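Local structure of R.MvaI (Kocuria varians, 2OA9) at residues 60-65 and 235-240; 163-168 and 187-192. The protein is a monomeric, metal-binding restriction endonuclease that recognises its DNA target sequence asymmetrically and probably cleaves DNA with a PDDEXK-type active site. All blocks are in the same frame, centred on the assembly; numbering follows the deposited sequence.

Contact 1: 60-65 and 235-240; sequences KTHETA and NMEKLL. With CD (cadmium ion), chain E.
His62 and Glu237 join two helix starts through a cadmium ion, in a metal-bridged contact over the face of the mixed sheet that carries Val168, Asn188 and Phe190, beside strand 58-61 of this PDDEXK-type nuclease. Strand 58-61 runs straight into helix 62-66 here, and helix 236-242 packs against that junction. Glu58 and Ile59, just upstream, bind calcium in another structure of this protein, and with Lys60 they fit the ExK part of the PDDEXK motif. The cadmium is held by ND1 of His62 at 2.3 Å. Glu237 grips it with both carboxylate oxygens, OE1 at 2.4 Å and OE2 at 2.3 Å from the ion. The imidazole and carboxylate planes are turned 73° apart, and since His62 ND1 and Glu237 OE1 both bind the ion, it is the metal that joins them. A bend at chi2 of Glu237 (-82°) turns CD toward the ion, with CG near the carbonyl oxygen of His62. Away from the metal, Ala65 CB lies 3.6 Å from Met236 CG. The backbone adds one weak hydrogen bond, from Glu237 N to Ala65 O at 3.5 Å. Both helices are capped at their starts. Thr61 OG1 accepts from Thr64 N, and Asn235 OD1 accepts from Lys238 N at 3.2 Å through a lone pair in its carbonyl plane, while Asn235 ND2 reaches Ala66 O. An alanine at Asn235 would probably leave Lys238 N without its cap and Ala66 O without this donor, weakening the tie between the two helices. Beyond Ala65, the thioether of Met236 crosses the aliphatic part of Lys60 at about a right angle, its SD 3.3 Å from Lys60 CG.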
loop_
_atom_site.group_PDB
_atom_site.type_symbol
_atom_site.label_atom_id
_atom_site.label_comp_id
_atom_site.label_asym_id
_atom_site.label_seq_id
_atom_site.Cartn_x
_atom_site.Cartn_y
_atom_site.Cartn_z
ATOM N N LYS A 60 11.175 3.367 7.155
ATOM C CA LYS A 60 11.447 4.650 6.504
ATOM C C LYS A 60 11.441 5.771 7.527
ATOM O O LYS A 60 10.819 5.615 8.550
ATOM C CB LYS A 60 10.374 4.949 5.461
ATOM C CG LYS A 60 10.182 3.855 4.417
ATOM C CD LYS A 60 10.071 4.382 3.015
ATOM C CE LYS A 60 11.110 3.777 2.088
ATOM N NZ LYS A 60 12.474 3.933 2.695
ATOM N N THR A 61 12.109 6.885 7.240
ATOM C CA THR A 61 11.932 8.093 8.033
ATOM C C THR A 61 10.655 8.799 7.628
ATOM O O THR A 61 10.079 8.499 6.607
ATOM C CB THR A 61 13.076 9.084 7.898
ATOM O OG1 THR A 61 13.120 9.567 6.560
ATOM C CG2 THR A 61 14.439 8.448 8.148
ATOM N N HIS A 62 10.230 9.759 8.443
ATOM C CA HIS A 62 9.027 10.544 8.090
ATOM C C HIS A 62 9.302 11.256 6.777
ATOM O O HIS A 62 8.408 11.378 5.923
ATOM C CB HIS A 62 8.677 11.598 9.165
ATOM C CG HIS A 62 8.185 10.885 10.435
ATOM N ND1 HIS A 62 6.854 10.646 10.685
ATOM C CD2 HIS A 62 8.870 10.338 11.477
ATOM C CE1 HIS A 62 6.739 9.939 11.788
ATOM N NE2 HIS A 62 7.941 9.750 12.289
ATOM N N GLU A 63 10.536 11.733 6.593
ATOM C CA GLU A 63 10.898 12.426 5.375
ATOM C C GLU A 63 10.816 11.534 4.135
ATOM O O GLU A 63 10.284 11.933 3.111
ATOM C CB GLU A 63 12.301 12.997 5.530
ATOM C CG GLU A 63 12.652 13.949 4.427
ATOM C CD GLU A 63 14.003 14.575 4.669
ATOM O OE1 GLU A 63 15.013 13.881 4.412
ATOM O OE2 GLU A 63 14.042 15.715 5.171
ATOM N N THR A 64 11.332 10.320 4.238
ATOM C CA THR A 64 11.337 9.430 3.103
ATOM C C THR A 64 9.910 8.903 2.887
ATOM O O THR A 64 9.471 8.733 1.763
ATOM C CB THR A 64 12.355 8.331 3.323
ATOM O OG1 THR A 64 13.684 8.890 3.357
ATOM C CG2 THR A 64 12.350 7.352 2.167
ATOM N N ALA A 65 9.185 8.603 3.963
ATOM C CA ALA A 65 7.789 8.152 3.870
ATOM C C ALA A 65 6.933 9.145 3.078
ATOM O O ALA A 65 6.096 8.733 2.283
ATOM C CB ALA A 65 7.225 7.900 5.250
ATOM N N ASN A 235 0.136 6.887 -0.102
ATOM C CA ASN A 235 1.377 7.534 0.347
ATOM C C ASN A 235 1.703 7.057 1.736
ATOM O O ASN A 235 0.826 6.911 2.601
ATOM C CB ASN A 235 1.197 9.029 0.302
ATOM C CG ASN A 235 2.353 9.774 0.896
ATOM O OD1 ASN A 235 2.498 9.915 2.086
ATOM N ND2 ASN A 235 3.210 10.281 0.001
ATOM N N MET A 236 2.969 6.781 1.993
ATOM C CA MET A 236 3.336 6.089 3.217
ATOM C C MET A 236 3.082 6.940 4.457
ATOM O O MET A 236 2.694 6.416 5.518
ATOM C CB MET A 236 4.774 5.607 3.169
ATOM C CG MET A 236 5.250 4.949 4.415
ATOM S SD MET A 236 6.904 4.219 4.220
ATOM C CE MET A 236 6.545 3.484 2.585
ATOM N N GLU A 237 3.350 8.244 4.390
ATOM C CA GLU A 237 2.969 9.110 5.534
ATOM C C GLU A 237 1.497 9.088 5.745
ATOM O O GLU A 237 1.016 9.064 6.883
ATOM C CB GLU A 237 3.365 10.587 5.326
ATOM C CG GLU A 237 4.757 10.957 5.723
ATOM C CD GLU A 237 4.907 11.221 7.200
ATOM O OE1 GLU A 237 4.797 10.284 7.958
ATOM O OE2 GLU A 237 5.204 12.371 7.580
ATOM N N LYS A 238 0.755 9.146 4.650
ATOM C CA LYS A 238 -0.672 9.178 4.727
ATOM C C LYS A 238 -1.253 7.981 5.431
ATOM O O LYS A 238 -2.307 8.056 6.059
ATOM C CB LYS A 238 -1.209 9.290 3.331
ATOM C CG LYS A 238 -2.594 9.784 3.265
ATOM C CD LYS A 238 -2.833 10.572 1.979
ATOM C CE LYS A 238 -2.026 11.863 1.856
ATOM N NZ LYS A 238 -2.752 13.079 2.283
ATOM N N LEU A 239 -0.588 6.845 5.344
ATOM C CA LEU A 239 -1.010 5.641 6.044
ATOM C C LEU A 239 -1.118 5.825 7.574
ATOM O O LEU A 239 -2.006 5.248 8.199
ATOM C CB LEU A 239 -0.146 4.430 5.670
ATOM C CG LEU A 239 -0.557 3.092 6.286
ATOM C CD1 LEU A 239 -1.994 2.725 5.966
ATOM C CD2 LEU A 239 0.414 2.008 5.773
ATOM N N LEU A 240 -0.321 6.722 8.171
ATOM C CA LEU A 240 -0.422 7.043 9.588
ATOM C C LEU A 240 -1.716 7.741 9.962
ATOM O O LEU A 240 -2.065 7.808 11.132
ATOM C CB LEU A 240 0.768 7.888 10.063
ATOM C CG LEU A 240 2.140 7.262 9.772
ATOM C CD1 LEU A 240 3.238 8.143 10.247
ATOM C CD2 LEU A 240 2.258 5.851 10.438
HETATM CD CD CD E . 5.082 11.843 9.782
#

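Contact 2: 163-168 and 187-192; sequences LKYIAV and ANLFTD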
loop_
_atom_site.group_PDB
_atom_site.type_symbol
_atom_site.label_atom_id
_atom_site.label_comp_id
_atom_site.label_asym_id
_atom_site.label_seq_id
_atom_site.Cartn_x
_atom_site.Cartn_y
_atom_site.Cartn_z
ATOM N N LEU A 163 -1.014 -7.522 4.568
ATOM C CA LEU A 163 -0.480 -6.394 5.338
ATOM C C LEU A 163 0.758 -6.822 6.078
ATOM O O LEU A 163 0.835 -7.949 6.574
ATOM C CB LEU A 163 -1.478 -5.878 6.362
ATOM C CG LEU A 163 -2.599 -4.952 5.905
ATOM C CD1 LEU A 163 -3.467 -4.641 7.103
ATOM C CD2 LEU A 163 -2.041 -3.682 5.283
ATOM N N LYS A 164 1.724 -5.918 6.153
ATOM C CA LYS A 164 2.942 -6.143 6.911
ATOM C C LYS A 164 3.090 -4.972 7.857
ATOM O O LYS A 164 2.531 -3.888 7.622
ATOM C CB LYS A 164 4.144 -6.260 5.981
ATOM C CG LYS A 164 4.065 -7.472 5.040
ATOM C CD LYS A 164 5.265 -7.588 4.136
ATOM C CE LYS A 164 5.452 -9.007 3.583
ATOM N NZ LYS A 164 6.627 -9.061 2.636
ATOM N N TYR A 165 3.842 -5.179 8.927
ATOM C CA TYR A 165 4.270 -4.081 9.781
ATOM C C TYR A 165 5.155 -3.080 9.032
ATOM O O TYR A 165 5.933 -3.434 8.163
ATOM C CB TYR A 165 5.004 -4.610 11.035
ATOM C CG TYR A 165 4.161 -5.465 11.957
ATOM C CD1 TYR A 165 4.327 -6.853 12.008
ATOM C CD2 TYR A 165 3.201 -4.895 12.758
ATOM C CE1 TYR A 165 3.539 -7.628 12.843
ATOM C CE2 TYR A 165 2.436 -5.634 13.593
ATOM C CZ TYR A 165 2.612 -6.994 13.641
ATOM O OH TYR A 165 1.799 -7.700 14.465
ATOM N N ILE A 166 5.001 -1.806 9.368
ATOM C CA ILE A 166 5.883 -0.756 8.868
ATOM C C ILE A 166 6.247 0.114 10.065
ATOM O O ILE A 166 5.380 0.382 10.919
ATOM C CB ILE A 166 5.154 0.118 7.818
ATOM C CG1 ILE A 166 4.836 -0.687 6.567
ATOM C CG2 ILE A 166 5.993 1.320 7.412
ATOM C CD1 ILE A 166 3.568 -0.248 5.909
ATOM N N ALA A 167 7.483 0.593 10.096
ATOM C CA ALA A 167 7.904 1.573 11.105
ATOM C C ALA A 167 8.385 2.838 10.413
ATOM O O ALA A 167 9.254 2.804 9.542
ATOM C CB ALA A 167 8.977 1.002 12.024
ATOM N N VAL A 168 7.805 3.962 10.797
ATOM C CA VAL A 168 8.233 5.271 10.329
ATOM C C VAL A 168 8.950 5.948 11.500
ATOM O O VAL A 168 8.374 6.121 12.562
ATOM C CB VAL A 168 7.049 6.108 9.882
ATOM C CG1 VAL A 168 7.483 7.471 9.416
ATOM C CG2 VAL A 168 6.243 5.376 8.849
ATOM N N ALA A 187 9.646 5.746 17.010
ATOM C CA ALA A 187 9.202 4.924 15.907
ATOM C C ALA A 187 7.673 4.873 15.948
ATOM O O ALA A 187 7.080 4.654 16.982
ATOM C CB ALA A 187 9.837 3.536 15.961
ATOM N N ASN A 188 7.031 5.092 14.808
ATOM C CA ASN A 188 5.614 4.914 14.634
ATOM C C ASN A 188 5.415 3.573 13.948
ATOM O O ASN A 188 5.770 3.392 12.772
ATOM C CB ASN A 188 5.029 6.015 13.750
ATOM C CG ASN A 188 5.073 7.351 14.397
ATOM O OD1 ASN A 188 6.159 7.909 14.591
ATOM N ND2 ASN A 188 3.913 7.924 14.651
ATOM N N LEU A 189 4.876 2.612 14.698
ATOM C CA LEU A 189 4.695 1.238 14.216
ATOM C C LEU A 189 3.240 1.061 13.787
ATOM O O LEU A 189 2.328 1.056 14.597
ATOM C CB LEU A 189 5.030 0.217 15.326
ATOM C CG LEU A 189 4.939 -1.241 14.882
ATOM C CD1 LEU A 189 5.952 -1.632 13.860
ATOM C CD2 LEU A 189 5.021 -2.190 16.136
ATOM N N PHE A 190 3.068 0.925 12.478
ATOM C CA PHE A 190 1.782 0.641 11.850
ATOM C C PHE A 190 1.543 -0.841 12.061
ATOM O O PHE A 190 2.386 -1.674 11.683
ATOM C CB PHE A 190 1.884 0.946 10.344
ATOM C CG PHE A 190 0.811 0.281 9.510
ATOM C CD1 PHE A 190 -0.444 0.846 9.410
ATOM C CD2 PHE A 190 1.050 -0.899 8.848
ATOM C CE1 PHE A 190 -1.432 0.246 8.638
ATOM C CE2 PHE A 190 0.075 -1.487 8.079
ATOM C CZ PHE A 190 -1.156 -0.899 7.957
ATOM N N THR A 191 0.372 -1.192 12.585
ATOM C CA THR A 191 0.037 -2.600 12.903
ATOM C C THR A 191 -1.229 -3.147 12.248
ATOM O O THR A 191 -1.476 -4.360 12.289
ATOM C CB THR A 191 -0.077 -2.825 14.435
ATOM O OG1 THR A 191 -1.131 -2.028 14.987
ATOM C CG2 THR A 191 1.168 -2.423 15.208
ATOM N N ASP A 192 -2.070 -2.300 11.683
ATOM C CA ASP A 192 -3.348 -2.760 11.123
ATOM C C ASP A 192 -4.005 -1.678 10.317
ATOM O O ASP A 192 -3.783 -0.483 10.537
ATOM C CB ASP A 192 -4.315 -3.258 12.193
ATOM C CG ASP A 192 -5.468 -4.079 11.604
ATOM O OD1 ASP A 192 -5.238 -4.852 10.629
ATOM O OD2 ASP A 192 -6.641 -3.971 12.049
#
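Phe190 and Ile166 face each other as a hydrogen-bonded pair of an antiparallel beta hairpin, in which strand 166-176 returns as strand 179-192. Phe190 N donates to Ile166 O at 2.8 Å, nearly along the C=O axis, whereas the return bond from Ile166 N to Phe190 O is weak at 3.5 Å. Two residues on, the next hydrogen-bonded pair is tighter: Val168 N reaches Asn188 O at 2.9 Å, and Asn188 N reaches Val168 O at 2.8 Å. Between them Ala167 and Leu189 form a non-hydrogen-bonded pair, with Ala167 CA turned to Asn188 O in a CA-H...O contact. Ile166, Val168, Asn188 and Phe190 share one face of the sheet; Ala167 and Leu189 lie on the other. With CG anti to its backbone N (chi1 161°), Phe190 carries its ring toward the residues that lead into the first strand. Lys164 O lies at the ring edge, 3.5 Å from Phe190 CE2, and Leu163 CD2 sits at the same rim, 4.0 Å from CZ of Phe190. Ile166 CD1 approaches Phe190 CD2 obliquely, at 3.9 Å. The backbone N of Asp192 stands over the centre of one face of this ring. Where the strands begin to part, the Tyr165 ring takes over, its edge turned to Phe190 O and to Thr191, whose CG2 is 3.8 Å from Tyr165 CE2. Further out, helix 6-19 covers Leu189 and Ala187 through Leu8 and Ile15, and Tyr165 through Tyr7 and Leu11. The hairpin is also an inner part of the mixed sheet: strand 58-61 runs parallel beside 166-176, and strand 244-248 pairs antiparallel with 179-192.

Both contacts are partly buried, but contact 2 lies within the sheet itself, with six of its twelve touching residues buried against two of seven in contact 1, which packs a helix start over the sheet face and carries a cadmium ion. They hold neighbouring strands: Lys60 N probably donates to Ala167 O at 3.1 Å, joining 58-61 to 166-176. The His62 ring of contact 1 packs on Val168 and Asn188 of contact 2, and Leu239 of helix 236-242 rests on Phe190. Contact 1 relies on metal ligation, helix caps and one weak backbone bond; contact 2 relies on regular antiparallel bonding and apolar and aromatic packing.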